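Local structure of B-type Cna protein (Enterococcus faecium, 6FWY) at residues Lys71-Asp76 with Asn245-Asp250; Phe78-Lys83 with Lys152-Thr157; Ile25-Pro30 with Val119-Trp124; Val19-Tyr24 with Pro127-Ala132. The protein is an LPXTG-anchored surface protein of unknown function whose thioester domain probably bonds covalently to host molecules, as related domains do. All coordinates share one frame; numbering follows the deposited sequence.

Interaction 1. Residues Lys71-Asp76 with Asn245-Asp250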
loop_
_atom_site.group_PDB
_atom_site.type_symbol
_atom_site.label_atom_id
_atom_site.label_comp_id
_atom_site.label_asym_id
_atom_site.label_seq_id
_atom_site.Cartn_x
_atom_site.Cartn_y
_atom_site.Cartn_z
ATOM N N LYS A 71 -7.508 -8.769 10.571
ATOM C CA LYS A 71 -8.056 -9.941 9.918
ATOM C C LYS A 71 -7.164 -10.416 8.768
ATOM O O LYS A 71 -6.814 -11.584 8.710
ATOM C CB LYS A 71 -9.462 -9.637 9.403
ATOM C CG LYS A 71 -10.162 -10.814 8.761
ATOM C CD LYS A 71 -11.526 -10.342 8.249
ATOM C CE LYS A 71 -12.125 -11.233 7.159
ATOM N NZ LYS A 71 -12.582 -12.544 7.685
ATOM N N GLY A 72 -6.835 -9.515 7.842
ATOM C CA GLY A 72 -6.000 -9.871 6.694
ATOM C C GLY A 72 -5.575 -8.710 5.828
ATOM O O GLY A 72 -5.933 -7.537 6.069
ATOM N N ALA A 73 -4.774 -9.042 4.818
ATOM C CA ALA A 73 -4.204 -8.045 3.909
ATOM C C ALA A 73 -5.157 -7.852 2.761
ATOM O O ALA A 73 -5.583 -8.815 2.151
ATOM C CB ALA A 73 -2.852 -8.523 3.406
ATOM N N GLY A 74 -5.492 -6.611 2.446
ATOM C CA GLY A 74 -6.389 -6.315 1.315
ATOM C C GLY A 74 -5.751 -6.631 -0.022
ATOM O O GLY A 74 -4.535 -6.452 -0.198
ATOM N N SER A 75 -6.554 -7.109 -0.977
ATOM C CA SER A 75 -6.029 -7.437 -2.303
ATOM C C SER A 75 -5.622 -6.192 -3.111
ATOM O O SER A 75 -5.919 -5.063 -2.732
ATOM C CB SER A 75 -7.068 -8.225 -3.085
ATOM O OG SER A 75 -8.162 -7.397 -3.380
ATOM N N ASP A 76 -4.964 -6.411 -4.245
ATOM C CA ASP A 76 -4.663 -5.335 -5.179
ATOM C C ASP A 76 -5.926 -4.602 -5.655
ATOM O O ASP A 76 -5.893 -3.396 -5.916
ATOM C CB ASP A 76 -3.856 -5.870 -6.368
ATOM C CG ASP A 76 -2.443 -6.327 -5.979
ATOM O OD1 ASP A 76 -1.991 -6.030 -4.825
ATOM O OD2 ASP A 76 -1.793 -7.002 -6.818
ATOM N N ASN A 245 -0.700 0.394 2.720
ATOM C CA ASN A 245 -1.416 -0.740 2.080
ATOM C C ASN A 245 -2.802 -0.944 2.722
ATOM O O ASN A 245 -3.023 -0.523 3.860
ATOM C CB ASN A 245 -0.615 -2.048 2.260
ATOM C CG ASN A 245 0.814 -1.970 1.706
ATOM O OD1 ASN A 245 1.260 -0.929 1.224
ATOM N ND2 ASN A 245 1.521 -3.064 1.781
ATOM N N PRO A 246 -3.735 -1.586 2.004
ATOM C CA PRO A 246 -5.052 -1.828 2.577
ATOM C C PRO A 246 -5.075 -3.055 3.455
ATOM O O PRO A 246 -4.541 -4.090 3.069
ATOM C CB PRO A 246 -5.944 -2.037 1.341
ATOM C CG PRO A 246 -5.028 -2.641 0.350
ATOM C CD PRO A 246 -3.688 -1.980 0.583
ATOM N N PHE A 247 -5.711 -2.947 4.616
ATOM C CA PHE A 247 -5.867 -4.072 5.547
ATOM C C PHE A 247 -7.315 -4.203 6.006
ATOM O O PHE A 247 -8.040 -3.214 6.102
ATOM C CB PHE A 247 -4.928 -3.915 6.743
ATOM C CG PHE A 247 -3.474 -3.903 6.363
ATOM C CD1 PHE A 247 -2.802 -5.081 6.076
ATOM C CD2 PHE A 247 -2.791 -2.706 6.271
ATOM C CE1 PHE A 247 -1.467 -5.064 5.707
ATOM C CE2 PHE A 247 -1.430 -2.669 5.931
ATOM C CZ PHE A 247 -0.767 -3.854 5.646
ATOM N N THR A 248 -7.721 -5.437 6.280
ATOM C CA THR A 248 -9.073 -5.729 6.734
ATOM C C THR A 248 -9.064 -6.052 8.210
ATOM O O THR A 248 -8.101 -6.648 8.726
ATOM C CB THR A 248 -9.671 -6.937 5.998
ATOM O OG1 THR A 248 -8.866 -8.092 6.280
ATOM C CG2 THR A 248 -9.712 -6.675 4.489
ATOM N N PHE A 249 -10.154 -5.674 8.874
ATOM C CA PHE A 249 -10.333 -5.867 10.296
ATOM C C PHE A 249 -11.639 -6.574 10.657
ATOM O O PHE A 249 -12.653 -6.419 9.981
ATOM C CB PHE A 249 -10.216 -4.525 11.010
ATOM C CG PHE A 249 -8.845 -3.931 10.895
ATOM C CD1 PHE A 249 -7.806 -4.338 11.726
ATOM C CD2 PHE A 249 -8.573 -3.031 9.877
ATOM C CE1 PHE A 249 -6.548 -3.807 11.596
ATOM C CE2 PHE A 249 -7.290 -2.513 9.724
ATOM C CZ PHE A 249 -6.281 -2.901 10.596
ATOM N N ASP A 250 -11.591 -7.316 11.759
ATOM C CA ASP A 250 -12.607 -8.290 12.111
ATOM C C ASP A 250 -13.711 -7.683 12.973
ATOM O O ASP A 250 -13.485 -7.332 14.108
ATOM C CB ASP A 250 -11.921 -9.468 12.800
ATOM C CG ASP A 250 -12.848 -10.656 13.090
ATOM O OD1 ASP A 250 -14.073 -10.614 12.876
ATOM O OD2 ASP A 250 -12.302 -11.642 13.606
HETATM O O HOH W 1 -2.370 -5.018 1.170
#
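Thr248 meets the backbone of Gly72 and grips it twice. Its first torsion (chi1 62°) sets OG1 between its own N and carbonyl carbon, from where the hydroxyl donates to Gly72 O at 3.0 Å. Thr248 N donates to the same Gly72 O at 2.8 Å in a nearly straight bond (177°). Both donors come from one face of the Gly72 carbonyl, OG1 standing well above its plane. Thr248 O is shared in turn, by Lys71 N at 2.9 Å and by Gly72 N at 3.3 Å. Two successive residues facing one make a classic beta bulge in the antiparallel pairing of strands 67-73 and 231-250. At the bulge Lys71 turns CG anti to its backbone N, and its side chain passes Thr248 obliquely, CB 3.5 Å from Thr248 OG1. Lys71 CB also touches Asp250 CB, whereas the carboxylate of Asp250 accepts from Arg252 N. On the other face of the sheet Ala73 pairs with Phe247, whose ring atom CD1 lies 4.4 Å from Ala73 CB; Gly72 O sits at the ring's edge. The Phe247 side chain continues onto Tyr70, Ile262 and Val6. Where strand 67-73 ends, Gly74 N hydrogen-bonds to Pro246 O at 2.8 Å. A bridging water donates to each of the carbonyls of residues Gly74 and Pro246. Pro246 CG rests 4.0 Å from Ser75 O.

Interaction 2. Residues Phe78-Lys83 with Lys152-Thr157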
loop_
_atom_site.group_PDB
_atom_site.type_symbol
_atom_site.label_atom_id
_atom_site.label_comp_id
_atom_site.label_asym_id
_atom_site.label_seq_id
_atom_site.Cartn_x
_atom_site.Cartn_y
_atom_site.Cartn_z
ATOM N N PHE A 78 -8.657 -4.012 -3.828
ATOM C CA PHE A 78 -8.959 -3.071 -2.748
ATOM C C PHE A 78 -7.949 -1.911 -2.694
ATOM O O PHE A 78 -8.341 -0.779 -2.458
ATOM C CB PHE A 78 -9.078 -3.784 -1.387
ATOM C CG PHE A 78 -10.426 -4.427 -1.150
ATOM C CD1 PHE A 78 -11.519 -3.651 -0.774
ATOM C CD2 PHE A 78 -10.615 -5.789 -1.347
ATOM C CE1 PHE A 78 -12.784 -4.229 -0.601
ATOM C CE2 PHE A 78 -11.888 -6.368 -1.172
ATOM C CZ PHE A 78 -12.962 -5.597 -0.775
ATOM N N TYR A 79 -6.669 -2.180 -2.928
ATOM C CA TYR A 79 -5.669 -1.108 -3.039
ATOM C C TYR A 79 -6.109 -0.093 -4.065
ATOM O O TYR A 79 -6.173 1.085 -3.772
ATOM C CB TYR A 79 -4.286 -1.665 -3.416
ATOM C CG TYR A 79 -3.268 -0.589 -3.725
ATOM C CD1 TYR A 79 -2.662 0.155 -2.703
ATOM C CD2 TYR A 79 -2.906 -0.306 -5.041
ATOM C CE1 TYR A 79 -1.734 1.153 -2.994
ATOM C CE2 TYR A 79 -1.990 0.679 -5.355
ATOM C CZ TYR A 79 -1.406 1.408 -4.329
ATOM O OH TYR A 79 -0.497 2.370 -4.629
ATOM N N ARG A 80 -6.438 -0.573 -5.263
ATOM C CA ARG A 80 -6.854 0.304 -6.347
ATOM C C ARG A 80 -8.169 1.023 -6.080
ATOM O O ARG A 80 -8.327 2.160 -6.507
ATOM C CB ARG A 80 -6.914 -0.475 -7.661
ATOM C CG ARG A 80 -5.534 -0.771 -8.227
ATOM C CD ARG A 80 -5.597 -1.261 -9.658
ATOM N NE ARG A 80 -6.233 -2.575 -9.758
ATOM C CZ ARG A 80 -5.631 -3.756 -9.603
ATOM N NH1 ARG A 80 -4.320 -3.857 -9.335
ATOM N NH2 ARG A 80 -6.371 -4.864 -9.735
ATOM N N MET A 81 -9.093 0.387 -5.363
ATOM C CA MET A 81 -10.339 1.053 -4.987
ATOM C C MET A 81 -10.029 2.333 -4.206
ATOM O O MET A 81 -10.611 3.379 -4.495
ATOM C CB MET A 81 -11.241 0.133 -4.157
ATOM C CG MET A 81 -12.544 0.778 -3.679
ATOM S SD MET A 81 -13.355 -0.199 -2.394
ATOM C CE MET A 81 -12.375 0.233 -0.932
ATOM N N PHE A 82 -9.133 2.237 -3.223
ATOM C CA PHE A 82 -8.710 3.407 -2.468
ATOM C C PHE A 82 -8.001 4.434 -3.349
ATOM O O PHE A 82 -8.367 5.584 -3.338
ATOM C CB PHE A 82 -7.823 3.019 -1.282
ATOM C CG PHE A 82 -8.579 2.436 -0.122
ATOM C CD1 PHE A 82 -9.241 3.266 0.782
ATOM C CD2 PHE A 82 -8.614 1.070 0.087
ATOM C CE1 PHE A 82 -9.929 2.731 1.872
ATOM C CE2 PHE A 82 -9.308 0.528 1.159
ATOM C CZ PHE A 82 -9.963 1.362 2.051
ATOM N N LYS A 83 -7.009 4.008 -4.118
ATOM C CA LYS A 83 -6.213 4.922 -4.974
ATOM C C LYS A 83 -7.046 5.625 -6.047
ATOM O O LYS A 83 -6.814 6.793 -6.340
ATOM C CB LYS A 83 -5.057 4.172 -5.629
ATOM C CG LYS A 83 -4.008 5.071 -6.249
ATOM C CD LYS A 83 -3.003 4.325 -7.110
ATOM C CE LYS A 83 -2.178 5.339 -7.907
ATOM N NZ LYS A 83 -0.903 4.754 -8.391
ATOM N N LYS A 152 -3.646 -1.764 -13.273
ATOM C CA LYS A 152 -2.387 -2.496 -13.084
ATOM C C LYS A 152 -1.632 -2.186 -11.784
ATOM O O LYS A 152 -0.786 -2.983 -11.372
ATOM C CB LYS A 152 -1.468 -2.171 -14.265
ATOM C CG LYS A 152 -0.858 -0.773 -14.083
ATOM C CD LYS A 152 -0.410 -0.042 -15.353
ATOM C CE LYS A 152 -0.413 1.475 -15.126
ATOM N NZ LYS A 152 -0.002 2.200 -16.364
ATOM N N ASP A 153 -1.923 -1.042 -11.152
ATOM C CA ASP A 153 -1.129 -0.551 -10.007
ATOM C C ASP A 153 -1.363 -1.397 -8.766
ATOM O O ASP A 153 -2.482 -1.861 -8.510
ATOM C CB ASP A 153 -1.440 0.911 -9.671
ATOM C CG ASP A 153 -1.314 1.831 -10.870
ATOM O OD1 ASP A 153 -0.193 2.011 -11.377
ATOM O OD2 ASP A 153 -2.363 2.379 -11.311
ATOM N N THR A 154 -0.291 -1.573 -8.001
ATOM C CA THR A 154 -0.269 -2.396 -6.790
ATOM C C THR A 154 0.510 -1.628 -5.728
ATOM O O THR A 154 1.169 -0.635 -6.052
ATOM C CB THR A 154 0.438 -3.751 -7.031
ATOM O OG1 THR A 154 1.860 -3.565 -7.046
ATOM C CG2 THR A 154 -0.011 -4.410 -8.378
ATOM N N PRO A 155 0.470 -2.093 -4.453
ATOM C CA PRO A 155 1.322 -1.482 -3.414
ATOM C C PRO A 155 2.784 -1.997 -3.385
ATOM O O PRO A 155 3.486 -1.791 -2.388
ATOM C CB PRO A 155 0.581 -1.847 -2.121
ATOM C CG PRO A 155 -0.059 -3.156 -2.437
ATOM C CD PRO A 155 -0.458 -3.094 -3.880
ATOM N N ASN A 156 3.231 -2.649 -4.450
ATOM C CA ASN A 156 4.564 -3.212 -4.550
ATOM C C ASN A 156 5.681 -2.189 -4.229
ATOM O O ASN A 156 5.637 -1.048 -4.665
ATOM C CB ASN A 156 4.781 -3.815 -5.952
ATOM C CG ASN A 156 6.185 -4.378 -6.149
ATOM O OD1 ASN A 156 6.518 -5.401 -5.580
ATOM N ND2 ASN A 156 7.012 -3.703 -6.956
ATOM N N THR A 157 6.636 -2.637 -3.419
ATOM C CA THR A 157 7.854 -1.898 -3.126
ATOM C C THR A 157 8.904 -2.337 -4.140
ATOM O O THR A 157 9.220 -3.516 -4.229
ATOM C CB THR A 157 8.333 -2.172 -1.677
ATOM O OG1 THR A 157 7.390 -1.605 -0.764
ATOM C CG2 THR A 157 9.712 -1.544 -1.402
#
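Tyr79 and Arg80 of helix 76-84 lie against a linker without regular structure, the nearest CA atoms, those of Tyr79 and Thr154, being 6.7 Å apart. The linker runs from helix 131-150 to strand 159-169, so the contact fastens it to a helix of the thioester domain; within it Thr154 forms an ST turn, OG1 accepting from Asn156 N. Tyr79 carries the apolar half. With CG anti to its backbone N (chi1 172°), the ring lays one face on the Thr154-Pro155 peptide. Pro155 CD makes a CH-pi contact 4.0 Å from the centroid of the Tyr79 ring, 20° off its normal, while Thr154 C comes within 3.4 Å of Tyr79 CE2. Asp153 O sits at the edge of the same ring, near its plane. Pro246 also packs on Tyr79, bringing strand 231-250 to this site. Lys83 reaches out in an extended chain and crosses the Asp153 side chain at about a right angle, its NZ 4.0 Å from Asp153 OD2, too long for a salt bridge; Asp153 OD2 is instead hydrogen-bonded to Tyr147 OH. The buried Arg80 holds the end of helix 131-150 through NH2 to Ala148 O. Its NH1 donates to Asp153 O at 2.8 Å, the oxygen lying close to the guanidinium plane and NH1 standing above the plane of the carbonyl.

Interaction 3. Residues Ile25-Pro30 with Val119-Trp124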
loop_
_atom_site.group_PDB
_atom_site.type_symbol
_atom_site.label_atom_id
_atom_site.label_comp_id
_atom_site.label_asym_id
_atom_site.label_seq_id
_atom_site.Cartn_x
_atom_site.Cartn_y
_atom_site.Cartn_z
ATOM N N ILE A 25 -28.949 3.615 -4.652
ATOM C CA ILE A 25 -29.265 2.392 -5.362
ATOM C C ILE A 25 -29.941 1.443 -4.387
ATOM O O ILE A 25 -29.969 1.685 -3.192
ATOM C CB ILE A 25 -27.998 1.718 -5.985
ATOM C CG1 ILE A 25 -26.981 1.272 -4.932
ATOM C CG2 ILE A 25 -27.319 2.659 -6.987
ATOM C CD1 ILE A 25 -27.160 -0.117 -4.367
ATOM N N ARG A 26 -30.475 0.354 -4.923
ATOM C CA ARG A 26 -30.987 -0.757 -4.128
ATOM C C ARG A 26 -30.390 -2.021 -4.723
ATOM O O ARG A 26 -29.755 -1.963 -5.774
ATOM C CB ARG A 26 -32.523 -0.777 -4.149
ATOM C CG ARG A 26 -33.131 0.452 -3.501
ATOM C CD ARG A 26 -34.602 0.609 -3.752
ATOM N NE ARG A 26 -34.884 1.003 -5.130
ATOM C CZ ARG A 26 -36.098 0.961 -5.698
ATOM N NH1 ARG A 26 -37.149 0.572 -5.010
ATOM N NH2 ARG A 26 -36.247 1.340 -6.960
ATOM N N VAL A 27 -30.585 -3.151 -4.049
ATOM C CA VAL A 27 -30.066 -4.422 -4.519
ATOM C C VAL A 27 -31.126 -5.509 -4.379
ATOM O O VAL A 27 -31.682 -5.702 -3.273
ATOM C CB VAL A 27 -28.810 -4.878 -3.759
ATOM C CG1 VAL A 27 -28.267 -6.181 -4.324
ATOM C CG2 VAL A 27 -27.723 -3.801 -3.781
ATOM N N ASN A 28 -31.371 -6.215 -5.492
ATOM C CA ASN A 28 -32.098 -7.470 -5.472
ATOM C C ASN A 28 -31.241 -8.537 -4.804
ATOM O O ASN A 28 -30.330 -9.102 -5.391
ATOM C CB ASN A 28 -32.496 -7.929 -6.894
ATOM C CG ASN A 28 -33.481 -6.981 -7.556
ATOM O OD1 ASN A 28 -34.358 -6.424 -6.904
ATOM N ND2 ASN A 28 -33.322 -6.788 -8.851
ATOM N N MET A 29 -31.525 -8.755 -3.532
ATOM C CA MET A 29 -30.862 -9.752 -2.737
ATOM C C MET A 29 -31.676 -11.015 -2.842
ATOM O O MET A 29 -32.868 -10.940 -3.115
ATOM C CB MET A 29 -30.793 -9.278 -1.280
ATOM C CG MET A 29 -29.742 -8.197 -1.083
ATOM S SD MET A 29 -28.025 -8.624 -1.494
ATOM C CE MET A 29 -27.381 -9.262 0.063
ATOM N N PRO A 30 -31.071 -12.173 -2.527
ATOM C CA PRO A 30 -31.806 -13.435 -2.728
ATOM C C PRO A 30 -33.207 -13.600 -2.131
ATOM O O PRO A 30 -34.052 -14.198 -2.774
ATOM C CB PRO A 30 -30.899 -14.475 -2.097
ATOM C CG PRO A 30 -29.518 -13.905 -2.271
ATOM C CD PRO A 30 -29.686 -12.414 -2.067
ATOM N N VAL A 119 -22.858 -7.223 -9.629
ATOM C CA VAL A 119 -23.280 -6.005 -10.325
ATOM C C VAL A 119 -24.679 -6.178 -10.948
ATOM O O VAL A 119 -25.475 -5.238 -10.938
ATOM C CB VAL A 119 -22.224 -5.563 -11.380
ATOM C CG1 VAL A 119 -22.750 -4.473 -12.315
ATOM C CG2 VAL A 119 -20.926 -5.089 -10.697
ATOM N N SER A 120 -24.994 -7.372 -11.443
ATOM C CA SER A 120 -26.309 -7.638 -12.012
ATOM C C SER A 120 -27.460 -7.561 -10.996
ATOM O O SER A 120 -28.621 -7.447 -11.390
ATOM C CB SER A 120 -26.331 -9.015 -12.706
ATOM O OG SER A 120 -25.984 -10.043 -11.796
ATOM N N GLN A 121 -27.147 -7.668 -9.696
ATOM C CA GLN A 121 -28.155 -7.459 -8.646
ATOM C C GLN A 121 -28.445 -5.976 -8.324
ATOM O O GLN A 121 -29.448 -5.673 -7.689
ATOM C CB GLN A 121 -27.763 -8.190 -7.367
ATOM C CG GLN A 121 -27.667 -9.705 -7.475
ATOM C CD GLN A 121 -26.977 -10.302 -6.250
ATOM O OE1 GLN A 121 -25.839 -10.752 -6.347
ATOM N NE2 GLN A 121 -27.646 -10.260 -5.086
ATOM N N ILE A 122 -27.589 -5.056 -8.754
ATOM C CA ILE A 122 -27.785 -3.642 -8.426
ATOM C C ILE A 122 -28.977 -3.058 -9.177
ATOM O O ILE A 122 -29.026 -3.146 -10.381
ATOM C CB ILE A 122 -26.511 -2.804 -8.679
ATOM C CG1 ILE A 122 -25.357 -3.305 -7.799
ATOM C CG2 ILE A 122 -26.776 -1.333 -8.349
ATOM C CD1 ILE A 122 -23.994 -2.727 -8.136
ATOM N N VAL A 123 -29.915 -2.471 -8.439
ATOM C CA VAL A 123 -31.037 -1.692 -8.986
ATOM C C VAL A 123 -30.661 -0.201 -8.982
ATOM O O VAL A 123 -30.487 0.400 -7.916
ATOM C CB VAL A 123 -32.361 -1.944 -8.190
ATOM C CG1 VAL A 123 -33.517 -1.121 -8.736
ATOM C CG2 VAL A 123 -32.728 -3.415 -8.241
ATOM N N TRP A 124 -30.561 0.393 -10.165
ATOM C CA TRP A 124 -30.016 1.747 -10.328
ATOM C C TRP A 124 -31.088 2.804 -10.168
ATOM O O TRP A 124 -31.348 3.588 -11.078
ATOM C CB TRP A 124 -29.293 1.876 -11.670
ATOM C CG TRP A 124 -28.102 0.985 -11.728
ATOM C CD1 TRP A 124 -28.016 -0.237 -12.345
ATOM C CD2 TRP A 124 -26.834 1.205 -11.087
ATOM N NE1 TRP A 124 -26.766 -0.768 -12.149
ATOM C CE2 TRP A 124 -26.023 0.086 -11.376
ATOM C CE3 TRP A 124 -26.308 2.245 -10.305
ATOM C CZ2 TRP A 124 -24.713 -0.023 -10.923
ATOM C CZ3 TRP A 124 -25.005 2.135 -9.837
ATOM C CH2 TRP A 124 -24.215 1.005 -10.150
HETATM O O HOH W 2 -31.253 -8.441 -10.319
#
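The indole of Trp124 meets Ile25 CG2 at its benzo ring, 3.5 Å from Trp124 CE3, the two side chains lying side by side and pointing the same way. Over the centre of one indole face sits Ile122 CG2, 3.4 Å above the plane, and that same methyl packs 4.0 Å from Ile25 CB. Lys138 adds a cation-pi contact to the indole, and Leu108 of helix 99-113 touches both Trp124 and Ile25. The Gln121 amide takes a partner in its own plane: NE2 donates to Asn28 O at 2.9 Å, and OE1 accepts from Lys118 N. Because both amide atoms are engaged, the rotation of this group is fixed. The Asn28 amide meets Val123 CG2, 3.5 Å from Asn28 ND2, with the two side chains crossing at about a right angle. A water joins Asn28 ND2 to Ser120 O, and Asn28 OD1 accepts from Asn34 N. The backbones form a short antiparallel pair, strand 122-123 joining strand 26-29 at the margin of the branched sheet. Arg26 and Val123 form its hydrogen-bonded pair, Arg26 N to Val123 O at 3.0 Å and Val123 N to Arg26 O at 2.7 Å. Val27 and Ile122 follow as the non-hydrogen-bonded pair on the opposite face, where Val27 CG1, anti to its backbone N (chi1 -177°), reaches Gln121 CB at 3.7 Å. The Arg26 side chain crosses Val123 obliquely, NH2 lying near Val123 CG1, and NH2 hydrogen-bonds to Ser125 OG.

Interaction 4. Residues Val19-Tyr24 with Pro127-Ala132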
loop_
_atom_site.group_PDB
_atom_site.type_symbol
_atom_site.label_atom_id
_atom_site.label_comp_id
_atom_site.label_asym_id
_atom_site.label_seq_id
_atom_site.Cartn_x
_atom_site.Cartn_y
_atom_site.Cartn_z
ATOM N N VAL A 19 -21.386 11.815 8.299
ATOM C CA VAL A 19 -21.966 11.646 6.977
ATOM C C VAL A 19 -22.704 10.301 6.871
ATOM O O VAL A 19 -22.167 9.255 7.219
ATOM C CB VAL A 19 -20.904 11.758 5.861
ATOM C CG1 VAL A 19 -21.504 11.419 4.487
ATOM C CG2 VAL A 19 -20.262 13.160 5.866
ATOM N N LYS A 20 -23.935 10.344 6.404
ATOM C CA LYS A 20 -24.702 9.114 6.171
ATOM C C LYS A 20 -25.699 9.316 5.055
ATOM O O LYS A 20 -26.088 10.445 4.741
ATOM C CB LYS A 20 -25.437 8.588 7.402
ATOM C CG LYS A 20 -24.653 8.490 8.666
ATOM C CD LYS A 20 -25.543 8.186 9.858
ATOM C CE LYS A 20 -24.639 8.081 11.088
ATOM N NZ LYS A 20 -25.400 7.596 12.279
ATOM N N THR A 21 -26.104 8.190 4.491
ATOM C CA THR A 21 -27.069 8.172 3.404
ATOM C C THR A 21 -27.911 6.902 3.461
ATOM O O THR A 21 -27.454 5.850 3.902
ATOM C CB THR A 21 -26.384 8.277 2.025
ATOM O OG1 THR A 21 -27.369 8.272 0.993
ATOM C CG2 THR A 21 -25.424 7.129 1.777
ATOM N N ASP A 22 -29.145 7.018 2.960
ATOM C CA ASP A 22 -30.009 5.862 2.741
ATOM C C ASP A 22 -29.661 5.119 1.443
ATOM O O ASP A 22 -30.262 4.061 1.139
ATOM C CB ASP A 22 -31.495 6.292 2.788
ATOM C CG ASP A 22 -31.825 7.451 1.862
ATOM O OD1 ASP A 22 -30.973 7.875 1.046
ATOM O OD2 ASP A 22 -32.944 7.972 1.969
ATOM N N GLY A 23 -28.736 5.664 0.649
ATOM C CA GLY A 23 -28.255 4.999 -0.557
ATOM C C GLY A 23 -28.891 5.572 -1.787
ATOM O O GLY A 23 -30.009 6.079 -1.733
ATOM N N TYR A 24 -28.162 5.509 -2.898
ATOM C CA TYR A 24 -28.625 5.979 -4.210
ATOM C C TYR A 24 -29.064 4.843 -5.146
ATOM O O TYR A 24 -29.468 5.097 -6.275
ATOM C CB TYR A 24 -27.488 6.744 -4.878
ATOM C CG TYR A 24 -27.146 7.995 -4.141
ATOM C CD1 TYR A 24 -26.230 7.971 -3.100
ATOM C CD2 TYR A 24 -27.752 9.204 -4.470
ATOM C CE1 TYR A 24 -25.931 9.125 -2.397
ATOM C CE2 TYR A 24 -27.434 10.362 -3.791
ATOM C CZ TYR A 24 -26.514 10.311 -2.768
ATOM O OH TYR A 24 -26.232 11.464 -2.098
ATOM N N PRO A 127 -36.082 5.532 -4.216
ATOM C CA PRO A 127 -37.248 6.456 -4.095
ATOM C C PRO A 127 -36.989 7.871 -3.533
ATOM O O PRO A 127 -37.811 8.766 -3.743
ATOM C CB PRO A 127 -38.218 5.699 -3.171
ATOM C CG PRO A 127 -37.405 4.641 -2.512
ATOM C CD PRO A 127 -36.291 4.278 -3.458
ATOM N N ASN A 128 -35.856 8.067 -2.855
ATOM C CA ASN A 128 -35.481 9.342 -2.199
ATOM C C ASN A 128 -34.434 10.152 -2.975
ATOM O O ASN A 128 -33.993 11.187 -2.492
ATOM C CB ASN A 128 -34.936 9.072 -0.777
ATOM C CG ASN A 128 -35.998 8.539 0.165
ATOM O OD1 ASN A 128 -37.193 8.563 -0.149
ATOM N ND2 ASN A 128 -35.568 8.036 1.327
ATOM N N HIS A 129 -34.012 9.667 -4.145
ATOM C CA HIS A 129 -33.022 10.370 -4.956
ATOM C C HIS A 129 -33.430 10.384 -6.414
ATOM O O HIS A 129 -34.085 9.448 -6.909
ATOM C CB HIS A 129 -31.628 9.751 -4.779
ATOM C CG HIS A 129 -31.172 9.706 -3.347
ATOM N ND1 HIS A 129 -30.606 10.784 -2.707
ATOM C CD2 HIS A 129 -31.252 8.719 -2.423
ATOM C CE1 HIS A 129 -30.341 10.452 -1.454
ATOM N NE2 HIS A 129 -30.728 9.206 -1.255
ATOM N N THR A 130 -33.047 11.449 -7.117
ATOM C CA THR A 130 -33.447 11.622 -8.521
ATOM C C THR A 130 -32.613 10.670 -9.391
ATOM O O THR A 130 -31.572 10.152 -8.953
ATOM C CB THR A 130 -33.237 13.066 -9.021
ATOM O OG1 THR A 130 -31.842 13.387 -8.986
ATOM C CG2 THR A 130 -34.021 14.076 -8.170
ATOM N N ALA A 131 -33.087 10.448 -10.614
ATOM C CA ALA A 131 -32.363 9.659 -11.588
ATOM C C ALA A 131 -30.984 10.233 -11.905
ATOM O O ALA A 131 -30.049 9.473 -12.132
ATOM C CB ALA A 131 -33.178 9.529 -12.862
ATOM N N ALA A 132 -30.857 11.560 -11.919
ATOM C CA ALA A 132 -29.570 12.229 -12.200
ATOM C C ALA A 132 -28.554 12.001 -11.085
ATOM O O ALA A 132 -27.374 11.755 -11.366
ATOM C CB ALA A 132 -29.770 13.717 -12.460
#
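His129 is held on several sides by Asp22, Gly23 and Tyr24, and this is the tight part of the contact. Its NE2 donates to Asp22 OD1 at 2.7 Å in a fairly straight bond (165°) that uses the syn lone pair of the oxygen. The two side chains reach toward each other tip to tip. Asp22 OD1 lies near the imidazole plane, yet the carboxylate itself is turned 86° from the ring. Against one face of the imidazole lies the Tyr24 ring, with CE2 3.4 Å from His129 ND1 and the two planes inclined at 38°. Gly23 O presses on the ring from a further direction, 3.0 Å from His129 CD2. An ST turn, Thr21 OG1 accepting from Gly23 N, shapes this loop between strands 11-21 and 26-29, which meets the residues leading into helix 131-150. Tyr24 packs against that helix at Val137 and against helix 99-113 at Thr100. The solvent side is thinner: exposed Asn128 adds one bond, ND2 to Asp22 OD2 at 2.7 Å, with the oxygen in its amide plane. A tetraethylene glycol, probably from the crystallisation liquor, lies about 4 Å from the His129 side chain. Both Asp22 oxygens are thus engaged by donors, which should stabilise its negative charge, and the carboxylate in turn would be expected to make the imidazole easier to protonate.

In the fold
Interactions 1 and 2 lie near the centre of the chain and touch: strand 67-73 leads into helix 76-84, Asp76 packs on Pro155, and Pro246 of the partner strand meets Tyr79. Interactions 3 and 4 sit together about 31 Å from that centre, joined where Arg26 NE packs on Pro127 CD. Interactions 1, 3 and 4 are partly buried, whereas 2 is a surface contact. Interactions 1 and 3 are antiparallel strand pairings in the same branched sheet, the first distorted by a bulge, the second short and backed by helix 99-113. Interactions 2 and 4 are held mainly by side chains: a linker packed on a helix through an aromatic face and one arginine bond, and two loops joined by carboxylate hydrogen bonds and a tyrosine-histidine ring contact.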